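Local coordinates for putative hemoglobin-like oxygen-binding protein (Pseudoalteromonas haloplanktis, PDB 4UUR) that binds heme and, as a group II truncated hemoglobin of an Antarctic marine bacterium, probably binds and carries oxygen, at residues E26-E31 against L35-R40; Y42-T47 against M113-D118; F70-G75 against G88-R93; G75-P80 against E128-S133. All coordinates share one frame; numbering follows the deposited sequence.

In the fold
The four contacts illustrate how a small, all-helical globin varies its contact chemistry with place in the fold. Contact 3 is the most buried, a wholly apolar meeting in which residues of both segments also touch the cofactor. Contacts 1, 2 and 4 are partly buried. The first two share helix 31-45, contact 1 at its start and contact 2 near its end; contact 1 adds a backbone hydrogen bond to its apolar touch, whereas contact 2 relies on a single isoleucine. Contact 4 lies at the end of helix 63-76, shares Gly75 with contact 3, and sets an indole and a leucine against a leucine and a serine hydroxyl. The Asp118-Lys131 salt bridge ties contacts 2 and 4, while Leu28 of contact 1 packs on Leu77 and Leu130 of contact 4.

Contact 1: residues E26-E31 against L35-R40; sequences EILGGE and LAIANR
Leu28 and Ile37 meet through their outermost methyls, their side chains running at about a right angle to each other, with CD1 of Leu28 4.2 Å from CD1 of Ile37. Ile37 has CG1 anti to the carbonyl carbon (chi1 -69°) and an extended second torsion, which carries CD1 out from helix 31-45 to this meeting point. Leu28 stands just before a Schellman motif at Gly29, whose positive phi ends helix 24-27 and turns the chain toward Gly30, the N-cap of the next helix. The backbone closes the other end of the contact: Leu35 N donates to Glu31 O at 2.7 Å, a bond within the first turn after that cap and almost straight at 175°. Leu28 also rests on Leu77 and Leu126, and Ile37 on Leu73 and Thr116. The chemistry thus divides in two: a directional backbone hydrogen bond belongs to the first turn of the helix, while the fit of two methyls, which has no such directionality, sets the preceding turn against the helical core.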
loop_
_atom_site.group_PDB
_atom_site.type_symbol
_atom_site.label_atom_id
_atom_site.label_comp_id
_atom_site.label_asym_id
_atom_site.label_seq_id
_atom_site.Cartn_x
_atom_site.Cartn_y
_atom_site.Cartn_z
ATOM N N GLU A 26 -9.297 7.990 -10.850
ATOM C CA GLU A 26 -10.336 7.953 -11.900
ATOM C C GLU A 26 -10.094 6.787 -12.865
ATOM O O GLU A 26 -11.001 6.021 -13.124
ATOM C CB GLU A 26 -10.422 9.288 -12.667
ATOM C CG GLU A 26 -11.024 10.454 -11.868
ATOM C CD GLU A 26 -10.806 11.837 -12.536
ATOM O OE1 GLU A 26 -9.640 12.234 -12.859
ATOM O OE2 GLU A 26 -11.831 12.545 -12.732
ATOM N N ILE A 27 -8.861 6.667 -13.338
ATOM C CA ILE A 27 -8.442 5.643 -14.252
ATOM C C ILE A 27 -8.714 4.232 -13.704
ATOM O O ILE A 27 -9.194 3.379 -14.422
ATOM C CB ILE A 27 -6.938 5.807 -14.570
ATOM C CG1 ILE A 27 -6.707 7.118 -15.322
ATOM C CG2 ILE A 27 -6.405 4.626 -15.393
ATOM C CD1 ILE A 27 -5.249 7.469 -15.489
ATOM N N LEU A 28 -8.431 4.010 -12.416
ATOM C CA LEU A 28 -8.673 2.719 -11.744
ATOM C C LEU A 28 -10.122 2.438 -11.328
ATOM O O LEU A 28 -10.363 1.434 -10.678
ATOM C CB LEU A 28 -7.799 2.622 -10.497
ATOM C CG LEU A 28 -6.309 2.766 -10.785
ATOM C CD1 LEU A 28 -5.623 3.195 -9.514
ATOM C CD2 LEU A 28 -5.708 1.479 -11.339
ATOM N N GLY A 29 -11.083 3.301 -11.678
ATOM C CA GLY A 29 -12.507 3.035 -11.385
ATOM C C GLY A 29 -12.982 3.564 -10.056
ATOM O O GLY A 29 -14.024 3.147 -9.564
ATOM N N GLY A 30 -12.215 4.473 -9.455
ATOM C CA GLY A 30 -12.581 5.062 -8.183
ATOM C C GLY A 30 -12.448 4.154 -6.954
ATOM O O GLY A 30 -11.438 3.454 -6.774
ATOM N N GLU A 31 -13.473 4.200 -6.110
ATOM C CA GLU A 31 -13.518 3.520 -4.833
ATOM C C GLU A 31 -13.267 2.017 -4.935
ATOM O O GLU A 31 -12.358 1.485 -4.245
ATOM C CB GLU A 31 -14.875 3.775 -4.159
ATOM C CG GLU A 31 -15.179 2.875 -2.967
ATOM C CD GLU A 31 -16.257 3.461 -2.067
ATOM O OE1 GLU A 31 -16.137 4.636 -1.646
ATOM O OE2 GLU A 31 -17.235 2.746 -1.781
ATOM N N LEU A 35 -10.308 0.041 -3.173
ATOM C CA LEU A 35 -10.652 -1.124 -2.347
ATOM C C LEU A 35 -9.999 -2.402 -2.849
ATOM O O LEU A 35 -9.404 -3.107 -2.058
ATOM C CB LEU A 35 -12.138 -1.402 -2.280
ATOM C CG LEU A 35 -12.903 -1.153 -0.976
ATOM C CD1 LEU A 35 -14.164 -2.036 -0.970
ATOM C CD2 LEU A 35 -12.074 -1.371 0.290
ATOM N N ALA A 36 -10.117 -2.687 -4.145
ATOM C CA ALA A 36 -9.546 -3.913 -4.713
ATOM C C ALA A 36 -8.045 -3.986 -4.582
ATOM O O ALA A 36 -7.529 -5.051 -4.377
ATOM C CB ALA A 36 -9.943 -4.100 -6.178
ATOM N N ILE A 37 -7.341 -2.873 -4.723
ATOM C CA ILE A 37 -5.888 -2.849 -4.510
ATOM C C ILE A 37 -5.473 -3.137 -3.041
ATOM O O ILE A 37 -4.531 -3.925 -2.747
ATOM C CB ILE A 37 -5.296 -1.516 -4.990
ATOM C CG1 ILE A 37 -5.387 -1.476 -6.515
ATOM C CG2 ILE A 37 -3.848 -1.316 -4.513
ATOM C CD1 ILE A 37 -4.914 -0.181 -7.143
ATOM N N ALA A 38 -6.167 -2.485 -2.128
ATOM C CA ALA A 38 -5.887 -2.615 -0.721
ATOM C C ALA A 38 -6.106 -4.065 -0.304
ATOM O O ALA A 38 -5.284 -4.672 0.397
ATOM C CB ALA A 38 -6.807 -1.680 0.065
ATOM N N ASN A 39 -7.221 -4.632 -0.749
ATOM C CA ASN A 39 -7.551 -5.963 -0.376
ATOM C C ASN A 39 -6.702 -7.007 -1.002
ATOM O O ASN A 39 -6.381 -7.951 -0.334
ATOM C CB ASN A 39 -9.033 -6.272 -0.568
ATOM C CG ASN A 39 -9.866 -5.699 0.554
ATOM O OD1 ASN A 39 -9.627 -5.955 1.726
ATOM N ND2 ASN A 39 -10.772 -4.856 0.209
ATOM N N ARG A 40 -6.387 -6.866 -2.272
ATOM C CA ARG A 40 -5.500 -7.794 -2.982
ATOM C C ARG A 40 -4.101 -7.798 -2.350
ATOM O O ARG A 40 -3.487 -8.852 -2.199
ATOM C CB ARG A 40 -5.355 -7.338 -4.413
ATOM C CG ARG A 40 -4.333 -8.115 -5.259
ATOM C CD ARG A 40 -4.875 -9.424 -5.764
ATOM N NE ARG A 40 -5.835 -9.170 -6.826
ATOM C CZ ARG A 40 -6.505 -10.109 -7.484
ATOM N NH1 ARG A 40 -6.377 -11.404 -7.212
ATOM N NH2 ARG A 40 -7.304 -9.747 -8.448
#

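Contact 2: residues Y42-T47 against M113-D118; sequences YDIMAT and MNKTLD
Ile44 is the residue of 42-47 that reaches helix 103-120, and it does so with one methyl group. Before it in sequence, Tyr42 points away from that helix and packs on Ile65 and Arg66 of helix 63-76, while Asp43 forms a salt bridge with Arg66. Ile44 itself points toward the partner helix, and with CG1 anti to the carbonyl carbon (chi1 -73°) and an extended second torsion its CD1 leads. This methyl sits 3.9 Å from Thr116 OG1 and 4.1 Å from Lys115 CB, in contact with both of two consecutive residues. The hydroxyl it meets is already engaged within its own helix, since Thr116 OG1 hydrogen-bonds to Cys112 O, and what it offers Ile44 is van der Waals contact. Lys115 contributes the root of its side chain, the remainder bending away at its third and fourth torsions toward Tyr111, to which NZ makes a weak hydrogen bond. Further on, Met45 turns to Leu54 and Tyr55 of helix 52-56. Nothing polar bridges the two segments, and the closest pair of CA atoms, those of Ile44 and Thr116, is 7.8 Å apart. Truncated globins are built as a two-over-two helical sandwich, and within that fold this contact sets the end of helix 31-45 against helix 103-120.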
loop_
_atom_site.group_PDB
_atom_site.type_symbol
_atom_site.label_atom_id
_atom_site.label_comp_id
_atom_site.label_asym_id
_atom_site.label_seq_id
_atom_site.Cartn_x
_atom_site.Cartn_y
_atom_site.Cartn_z
ATOM N N TYR A 42 -3.169 -7.208 0.811
ATOM C CA TYR A 42 -3.155 -7.974 2.053
ATOM C C TYR A 42 -3.487 -9.435 1.794
ATOM O O TYR A 42 -3.001 -10.326 2.489
ATOM C CB TYR A 42 -4.144 -7.322 3.052
ATOM C CG TYR A 42 -3.585 -5.997 3.597
ATOM C CD1 TYR A 42 -2.410 -5.984 4.344
ATOM C CD2 TYR A 42 -4.188 -4.797 3.327
ATOM C CE1 TYR A 42 -1.836 -4.794 4.789
ATOM C CE2 TYR A 42 -3.664 -3.595 3.805
ATOM C CZ TYR A 42 -2.468 -3.595 4.540
ATOM O OH TYR A 42 -1.894 -2.424 5.012
ATOM N N ASP A 43 -4.309 -9.698 0.792
ATOM C CA ASP A 43 -4.638 -11.068 0.457
ATOM C C ASP A 43 -3.403 -11.863 0.089
ATOM O O ASP A 43 -3.239 -13.014 0.505
ATOM C CB ASP A 43 -5.641 -11.070 -0.676
ATOM C CG ASP A 43 -7.093 -10.919 -0.169
ATOM O OD1 ASP A 43 -7.319 -10.900 1.069
ATOM O OD2 ASP A 43 -7.988 -10.863 -1.022
ATOM N N ILE A 44 -2.517 -11.213 -0.657
ATOM C CA ILE A 44 -1.275 -11.800 -1.116
ATOM C C ILE A 44 -0.260 -11.842 0.021
ATOM O O ILE A 44 0.422 -12.864 0.204
ATOM C CB ILE A 44 -0.709 -10.998 -2.288
ATOM C CG1 ILE A 44 -1.555 -11.267 -3.538
ATOM C CG2 ILE A 44 0.769 -11.294 -2.516
ATOM C CD1 ILE A 44 -1.303 -10.292 -4.657
ATOM N N MET A 45 -0.168 -10.741 0.780
ATOM C CA MET A 45 0.755 -10.669 1.888
ATOM C C MET A 45 0.532 -11.808 2.865
ATOM O O MET A 45 1.504 -12.343 3.424
ATOM C CB MET A 45 0.587 -9.358 2.665
ATOM C CG MET A 45 1.511 -9.222 3.888
ATOM S SD MET A 45 1.134 -7.818 4.940
ATOM C CE MET A 45 1.430 -6.411 3.854
ATOM N N ALA A 46 -0.749 -12.118 3.104
ATOM C CA ALA A 46 -1.165 -13.069 4.131
ATOM C C ALA A 46 -0.915 -14.556 3.781
ATOM O O ALA A 46 -1.083 -15.443 4.623
ATOM C CB ALA A 46 -2.639 -12.855 4.492
ATOM N N THR A 47 -0.505 -14.835 2.564
ATOM C CA THR A 47 -0.319 -16.201 2.174
ATOM C C THR A 47 0.952 -16.493 1.454
ATOM O O THR A 47 1.237 -17.618 1.187
ATOM C CB THR A 47 -1.475 -16.633 1.281
ATOM O OG1 THR A 47 -1.613 -15.717 0.165
ATOM C CG2 THR A 47 -2.761 -16.700 2.137
ATOM N N MET A 113 3.143 -5.405 -3.455
ATOM C CA MET A 113 2.429 -4.320 -4.188
ATOM C C MET A 113 2.643 -4.386 -5.741
ATOM O O MET A 113 1.718 -4.108 -6.533
ATOM C CB MET A 113 2.797 -2.952 -3.626
ATOM C CG MET A 113 2.129 -1.798 -4.334
ATOM S SD MET A 113 0.343 -1.954 -4.224
ATOM C CE MET A 113 0.088 -1.413 -2.507
ATOM N N ASN A 114 3.845 -4.780 -6.168
ATOM C CA ASN A 114 4.079 -5.176 -7.597
ATOM C C ASN A 114 3.092 -6.235 -8.109
ATOM O O ASN A 114 2.420 -6.062 -9.125
ATOM C CB ASN A 114 5.523 -5.661 -7.796
ATOM C CG ASN A 114 6.547 -4.529 -7.660
ATOM O OD1 ASN A 114 6.255 -3.361 -7.899
ATOM N ND2 ASN A 114 7.737 -4.871 -7.210
ATOM N N LYS A 115 3.002 -7.337 -7.403
ATOM C CA LYS A 115 2.045 -8.370 -7.774
ATOM C C LYS A 115 0.605 -7.868 -7.838
ATOM O O LYS A 115 -0.172 -8.281 -8.739
ATOM C CB LYS A 115 2.134 -9.521 -6.795
ATOM C CG LYS A 115 3.420 -10.325 -6.950
ATOM C CD LYS A 115 3.412 -11.539 -6.040
ATOM C CE LYS A 115 3.243 -12.841 -6.814
ATOM N NZ LYS A 115 4.585 -13.254 -7.334
ATOM N N THR A 116 0.246 -6.996 -6.882
ATOM C CA THR A 116 -1.071 -6.410 -6.819
ATOM C C THR A 116 -1.337 -5.515 -8.041
ATOM O O THR A 116 -2.405 -5.576 -8.655
ATOM C CB THR A 116 -1.201 -5.552 -5.524
ATOM O OG1 THR A 116 -1.151 -6.425 -4.383
ATOM C CG2 THR A 116 -2.503 -4.712 -5.494
ATOM N N LEU A 117 -0.398 -4.630 -8.330
ATOM C CA LEU A 117 -0.552 -3.666 -9.416
ATOM C C LEU A 117 -0.560 -4.321 -10.807
ATOM O O LEU A 117 -1.352 -3.902 -11.665
ATOM C CB LEU A 117 0.524 -2.584 -9.347
ATOM C CG LEU A 117 0.375 -1.685 -8.114
ATOM C CD1 LEU A 117 1.541 -0.741 -7.996
ATOM C CD2 LEU A 117 -0.902 -0.907 -8.146
ATOM N N ASP A 118 0.243 -5.365 -11.002
ATOM C CA ASP A 118 0.096 -6.206 -12.199
ATOM C C ASP A 118 -1.334 -6.735 -12.367
ATOM O O ASP A 118 -1.880 -6.742 -13.478
ATOM C CB ASP A 118 1.081 -7.409 -12.198
ATOM C CG ASP A 118 2.499 -6.988 -12.499
ATOM O OD1 ASP A 118 2.692 -5.796 -12.802
ATOM O OD2 ASP A 118 3.436 -7.814 -12.375
#

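Contact 3: residues F70-G75 against G88-R93. With HEM (protoporphyrin IX containing Fe), chain C.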
loop_
_atom_site.group_PDB
_atom_site.type_symbol
_atom_site.label_atom_id
_atom_site.label_comp_id
_atom_site.label_asym_id
_atom_site.label_seq_id
_atom_site.Cartn_x
_atom_site.Cartn_y
_atom_site.Cartn_z
ATOM N N PHE A 70 -7.027 1.376 2.595
ATOM C CA PHE A 70 -7.953 1.833 1.545
ATOM C C PHE A 70 -8.202 3.345 1.637
ATOM O O PHE A 70 -8.021 4.082 0.643
ATOM C CB PHE A 70 -9.287 1.100 1.642
ATOM C CG PHE A 70 -10.437 1.844 1.029
ATOM C CD1 PHE A 70 -10.507 2.043 -0.348
ATOM C CD2 PHE A 70 -11.477 2.325 1.826
ATOM C CE1 PHE A 70 -11.577 2.726 -0.916
ATOM C CE2 PHE A 70 -12.548 3.014 1.269
ATOM C CZ PHE A 70 -12.592 3.225 -0.103
ATOM N N GLU A 71 -8.606 3.789 2.835
ATOM C CA GLU A 71 -8.800 5.198 3.129
ATOM C C GLU A 71 -7.609 5.973 2.681
ATOM O O GLU A 71 -7.759 7.033 2.091
ATOM C CB GLU A 71 -9.028 5.429 4.631
ATOM C CG GLU A 71 -10.445 5.142 5.087
ATOM C CD GLU A 71 -10.552 4.738 6.557
ATOM O OE1 GLU A 71 -9.710 5.082 7.434
ATOM O OE2 GLU A 71 -11.510 4.022 6.843
ATOM N N PHE A 72 -6.410 5.442 2.917
ATOM C CA PHE A 72 -5.201 6.168 2.479
ATOM C C PHE A 72 -5.105 6.251 0.983
ATOM O O PHE A 72 -4.858 7.339 0.436
ATOM C CB PHE A 72 -3.929 5.574 3.039
ATOM C CG PHE A 72 -2.690 6.101 2.398
ATOM C CD1 PHE A 72 -2.164 7.339 2.767
ATOM C CD2 PHE A 72 -2.022 5.340 1.424
ATOM C CE1 PHE A 72 -0.995 7.809 2.167
ATOM C CE2 PHE A 72 -0.868 5.788 0.838
ATOM C CZ PHE A 72 -0.347 7.025 1.207
ATOM N N LEU A 73 -5.327 5.111 0.334
ATOM C CA LEU A 73 -5.271 5.019 -1.139
ATOM C C LEU A 73 -6.300 5.922 -1.819
ATOM O O LEU A 73 -5.985 6.536 -2.806
ATOM C CB LEU A 73 -5.443 3.573 -1.634
ATOM C CG LEU A 73 -4.248 2.679 -1.388
ATOM C CD1 LEU A 73 -4.518 1.282 -1.938
ATOM C CD2 LEU A 73 -3.000 3.288 -1.979
ATOM N N SER A 74 -7.514 6.014 -1.301
ATOM C CA SER A 74 -8.465 6.916 -1.927
ATOM C C SER A 74 -7.910 8.349 -2.115
ATOM O O SER A 74 -8.046 8.907 -3.180
ATOM C CB SER A 74 -9.776 6.978 -1.183
ATOM O OG SER A 74 -10.520 8.100 -1.673
ATOM N N GLY A 75 -7.250 8.929 -1.121
ATOM C CA GLY A 75 -6.677 10.244 -1.305
ATOM C C GLY A 75 -5.342 10.275 -2.009
ATOM O O GLY A 75 -5.084 11.136 -2.825
ATOM N N GLY A 88 -5.878 12.425 10.033
ATOM C CA GLY A 88 -4.869 13.489 9.856
ATOM C C GLY A 88 -3.830 13.185 8.781
ATOM O O GLY A 88 -3.902 12.162 8.122
ATOM N N HIS A 89 -2.849 14.065 8.605
ATOM C CA HIS A 89 -1.843 13.915 7.543
ATOM C C HIS A 89 -1.013 12.612 7.614
ATOM O O HIS A 89 -0.588 12.215 8.690
ATOM C CB HIS A 89 -0.889 15.121 7.538
ATOM C CG HIS A 89 -1.560 16.414 7.184
ATOM N ND1 HIS A 89 -1.862 16.765 5.884
ATOM C CD2 HIS A 89 -2.001 17.435 7.960
ATOM C CE1 HIS A 89 -2.452 17.947 5.872
ATOM N NE2 HIS A 89 -2.549 18.376 7.120
ATOM N N PRO A 90 -0.771 11.954 6.459
ATOM C CA PRO A 90 0.068 10.771 6.295
ATOM C C PRO A 90 1.342 10.648 7.143
ATOM O O PRO A 90 1.505 9.677 7.879
ATOM C CB PRO A 90 0.430 10.844 4.823
ATOM C CG PRO A 90 -0.832 11.338 4.203
ATOM C CD PRO A 90 -1.497 12.229 5.209
ATOM N N MET A 91 2.262 11.586 7.028
ATOM C CA MET A 91 3.455 11.522 7.849
ATOM C C MET A 91 3.928 10.073 7.887
ATOM O O MET A 91 4.360 9.585 8.924
ATOM C CB MET A 91 3.103 11.960 9.277
ATOM C CG MET A 91 2.355 13.282 9.369
ATOM S SD MET A 91 3.485 14.684 9.438
ATOM C CE MET A 91 4.093 14.594 11.134
ATOM N N LEU A 92 3.826 9.384 6.760
ATOM C CA LEU A 92 4.042 7.945 6.745
ATOM C C LEU A 92 5.357 7.537 7.381
ATOM O O LEU A 92 5.375 6.550 8.117
ATOM C CB LEU A 92 3.992 7.366 5.330
ATOM C CG LEU A 92 2.628 7.429 4.637
ATOM C CD1 LEU A 92 2.697 6.542 3.389
ATOM C CD2 LEU A 92 1.476 7.021 5.561
ATOM N N ARG A 93 6.454 8.258 7.113
ATOM C CA ARG A 93 7.748 7.829 7.652
ATOM C C ARG A 93 7.680 7.707 9.164
ATOM O O ARG A 93 8.110 6.699 9.727
ATOM C CB ARG A 93 8.918 8.741 7.260
ATOM C CG ARG A 93 10.227 8.216 7.830
ATOM C CD ARG A 93 11.454 8.755 7.145
ATOM N NE ARG A 93 12.624 8.540 7.973
ATOM C CZ ARG A 93 13.395 7.454 7.968
ATOM N NH1 ARG A 93 13.146 6.419 7.167
ATOM N NH2 ARG A 93 14.434 7.388 8.792
HETATM C CHA HEM C . 0.661 0.795 8.769
HETATM C CHB HEM C . 4.514 -2.007 7.763
HETATM C CHC HEM C . 5.304 0.740 3.836
HETATM C CHD HEM C . 1.006 2.739 4.411
HETATM C C1A HEM C . 1.645 -0.173 8.850
HETATM C C2A HEM C . 1.757 -1.113 9.877
HETATM C C3A HEM C . 2.822 -1.908 9.576
HETATM C C4A HEM C . 3.403 -1.460 8.367
HETATM C CMA HEM C . 3.334 -3.079 10.406
HETATM C CAA HEM C . 0.886 -1.254 11.109
HETATM C CBA HEM C . -0.595 -1.436 10.776
HETATM C CGA HEM C . -1.379 -2.283 11.757
HETATM O O1A HEM C . -1.216 -3.507 11.943
HETATM O O2A HEM C . -2.289 -1.709 12.376
HETATM C C1B HEM C . 5.089 -1.456 6.605
HETATM C C2B HEM C . 6.367 -1.821 6.084
HETATM C C3B HEM C . 6.597 -1.037 4.982
HETATM C C4B HEM C . 5.438 -0.152 4.896
HETATM C CMB HEM C . 7.222 -2.936 6.662
HETATM C CAB HEM C . 7.689 -0.851 3.975
HETATM C CBB HEM C . 8.851 -1.398 4.119
HETATM C C1C HEM C . 4.159 1.478 3.564
HETATM C C2C HEM C . 3.899 2.234 2.409
HETATM C C3C HEM C . 2.672 2.820 2.605
HETATM C C4C HEM C . 2.187 2.372 3.857
HETATM C CMC HEM C . 4.855 2.384 1.234
HETATM C CAC HEM C . 1.869 3.691 1.719
HETATM C CBC HEM C . 2.196 3.911 0.451
HETATM C C1D HEM C . 0.645 2.375 5.670
HETATM C C2D HEM C . -0.543 2.954 6.293
HETATM C C3D HEM C . -0.632 2.414 7.489
HETATM C C4D HEM C . 0.507 1.517 7.608
HETATM C CMD HEM C . -1.503 3.976 5.751
HETATM C CAD HEM C . -1.671 2.736 8.549
HETATM C CBD HEM C . -1.006 3.777 9.456
HETATM C CGD HEM C . -1.915 4.329 10.560
HETATM O O1D HEM C . -3.035 3.851 10.800
HETATM O O2D HEM C . -1.565 5.288 11.278
HETATM N NA HEM C . 2.644 -0.433 7.905
HETATM N NB HEM C . 4.605 -0.483 5.860
HETATM N NC HEM C . 3.108 1.554 4.392
HETATM N ND HEM C . 1.214 1.489 6.456
HETATM FE FE HEM C . 2.828 0.563 6.180
HETATM O O HOH W 1 1.669 -1.025 5.208
#
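Phe72 and Leu92 approach each other from opposite directions, and both touch the same heme vinyl. Leu92 CD1 lies 3.4 Å from the vinyl carbon CAC of the heme, and Phe72 CE2 is 3.6 Å from that same carbon. The two residues also touch each other, Phe72 CZ to Leu92 CD1 at 3.8 Å, in an oblique approach to the ring. Pro90 completes the first shell at the ring's edge, near its plane, with CG 4.1 Å from Phe72 CE1. Carrying CG opposite the backbone N (chi1 168°), Phe72 sends its ring out from helix 63-76 to the porphyrin, while its CB lies 4.0 Å from the heme methyl CMD. This is the heme pocket of the globin fold: a water binds the iron at 2.2 Å from FE, and His96 is the axial protein ligand. Replacing the Phe72 ring by the lone methyl of an alanine is likely to leave the vinyl group and Leu92 CD1 without their aromatic neighbour, and Pro90 CG without the ring edge it meets. Farther out, the Phe72 ring stacks with that of Trp76, and Leu92 is backed by Leu137 and Met141 of helix 124-141. Leu92 belongs to the second shell of the iron as well, because its carbonyl O accepts a hydrogen bond from ND1 of His96. The turn before it is held by Arg95, whose NH1 hydrogen-bonds to His89 O.

Contact 4: residues G75-P80 against E128-S133; sequences GWLGGP and EGLKQS
Trp76 takes its indole out of helix 63-76 with CG trans to the backbone N (chi1 -169°), and Ser133 answers with OG set between its own N and carbonyl carbon (chi1 66°). These torsions bring Trp76 CH2 to 3.4 Å from Ser133 OG, the hydroxyl lying oblique to the ring. Trp76 CZ3 also approaches Leu130 CD2, at 4.2 Å. That methyl is the common point of the contact, since Leu77 CD2 meets it at 3.9 Å with the two leucine side chains crossing at about a right angle. Just beyond, Gly78 has positive phi and ends the helix in a Schellman motif, turning the chain away after Leu77. The indole also meets the ring of Phe134, their planes at about 40°, while Leu130 packs on Leu117. No hydrogen bond links the segments, so helix 124-141 is joined to the end of helix 63-76 by dispersion and shape, with one serine oxygen lodged beside an aromatic ring.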
loop_
_atom_site.group_PDB
_atom_site.type_symbol
_atom_site.label_atom_id
_atom_site.label_comp_id
_atom_site.label_asym_id
_atom_site.label_seq_id
_atom_site.Cartn_x
_atom_site.Cartn_y
_atom_site.Cartn_z
ATOM N N GLY A 75 -7.250 8.929 -1.121
ATOM C CA GLY A 75 -6.677 10.244 -1.305
ATOM C C GLY A 75 -5.342 10.275 -2.009
ATOM O O GLY A 75 -5.084 11.136 -2.825
ATOM N N TRP A 76 -4.459 9.341 -1.703
ATOM C CA TRP A 76 -3.166 9.304 -2.393
ATOM C C TRP A 76 -3.309 9.170 -3.921
ATOM O O TRP A 76 -2.386 9.516 -4.662
ATOM C CB TRP A 76 -2.349 8.144 -1.867
ATOM C CG TRP A 76 -0.968 8.148 -2.285
ATOM C CD1 TRP A 76 0.006 8.955 -1.822
ATOM C CD2 TRP A 76 -0.336 7.224 -3.192
ATOM N NE1 TRP A 76 1.217 8.620 -2.402
ATOM C CE2 TRP A 76 1.021 7.571 -3.262
ATOM C CE3 TRP A 76 -0.798 6.136 -3.953
ATOM C CZ2 TRP A 76 1.939 6.866 -4.055
ATOM C CZ3 TRP A 76 0.092 5.456 -4.752
ATOM C CH2 TRP A 76 1.451 5.813 -4.792
ATOM N N LEU A 77 -4.436 8.616 -4.373
ATOM C CA LEU A 77 -4.741 8.487 -5.823
ATOM C C LEU A 77 -5.676 9.611 -6.394
ATOM O O LEU A 77 -5.971 9.649 -7.597
ATOM C CB LEU A 77 -5.381 7.122 -6.096
ATOM C CG LEU A 77 -4.637 5.832 -5.752
ATOM C CD1 LEU A 77 -5.633 4.693 -5.716
ATOM C CD2 LEU A 77 -3.481 5.500 -6.689
ATOM N N GLY A 78 -6.162 10.506 -5.541
ATOM C CA GLY A 78 -6.891 11.683 -5.997
ATOM C C GLY A 78 -8.363 11.539 -5.826
ATOM O O GLY A 78 -9.089 12.156 -6.533
ATOM N N GLY A 79 -8.820 10.659 -4.951
ATOM C CA GLY A 79 -10.237 10.556 -4.612
ATOM C C GLY A 79 -10.439 11.301 -3.314
ATOM O O GLY A 79 -9.594 12.094 -2.933
ATOM N N PRO A 80 -11.548 11.048 -2.618
ATOM C CA PRO A 80 -11.672 11.636 -1.292
ATOM C C PRO A 80 -10.508 11.282 -0.349
ATOM O O PRO A 80 -10.219 10.105 -0.158
ATOM C CB PRO A 80 -12.987 11.056 -0.754
ATOM C CG PRO A 80 -13.566 10.184 -1.796
ATOM C CD PRO A 80 -12.753 10.320 -3.043
ATOM N N GLU A 128 3.214 1.251 -14.276
ATOM C CA GLU A 128 4.646 1.520 -14.064
ATOM C C GLU A 128 4.829 2.815 -13.256
ATOM O O GLU A 128 5.703 2.913 -12.396
ATOM C CB GLU A 128 5.390 1.602 -15.410
ATOM C CG GLU A 128 6.902 1.774 -15.318
ATOM C CD GLU A 128 7.599 0.658 -14.550
ATOM O OE1 GLU A 128 7.186 -0.515 -14.637
ATOM O OE2 GLU A 128 8.579 0.949 -13.855
ATOM N N GLY A 129 4.002 3.807 -13.530
ATOM C CA GLY A 129 3.982 5.000 -12.683
ATOM C C GLY A 129 3.717 4.679 -11.211
ATOM O O GLY A 129 4.435 5.150 -10.307
ATOM N N LEU A 130 2.713 3.848 -10.953
ATOM C CA LEU A 130 2.369 3.522 -9.547
ATOM C C LEU A 130 3.456 2.705 -8.875
ATOM O O LEU A 130 3.787 2.962 -7.722
ATOM C CB LEU A 130 1.030 2.837 -9.439
ATOM C CG LEU A 130 -0.115 3.739 -9.875
ATOM C CD1 LEU A 130 -1.418 2.951 -10.005
ATOM C CD2 LEU A 130 -0.288 4.907 -8.914
ATOM N N LYS A 131 4.052 1.778 -9.598
ATOM C CA LYS A 131 5.124 0.976 -9.035
ATOM C C LYS A 131 6.304 1.818 -8.560
ATOM O O LYS A 131 6.888 1.534 -7.520
ATOM C CB LYS A 131 5.659 -0.055 -10.044
ATOM C CG LYS A 131 4.856 -1.327 -10.164
ATOM C CD LYS A 131 5.412 -2.252 -11.249
ATOM C CE LYS A 131 4.597 -3.527 -11.316
ATOM N NZ LYS A 131 4.859 -4.351 -12.512
ATOM N N GLN A 132 6.695 2.799 -9.370
ATOM C CA GLN A 132 7.857 3.645 -9.061
ATOM C C GLN A 132 7.518 4.493 -7.868
ATOM O O GLN A 132 8.293 4.534 -6.943
ATOM C CB GLN A 132 8.272 4.527 -10.256
ATOM C CG GLN A 132 8.924 3.729 -11.389
ATOM C CD GLN A 132 10.151 2.957 -10.907
ATOM O OE1 GLN A 132 10.952 3.488 -10.152
ATOM N NE2 GLN A 132 10.281 1.691 -11.312
ATOM N N SER A 133 6.336 5.108 -7.863
ATOM C CA SER A 133 5.961 6.002 -6.773
ATOM C C SER A 133 5.748 5.306 -5.383
ATOM O O SER A 133 6.173 5.822 -4.323
ATOM C CB SER A 133 4.798 6.874 -7.181
ATOM O OG SER A 133 3.630 6.127 -7.397
#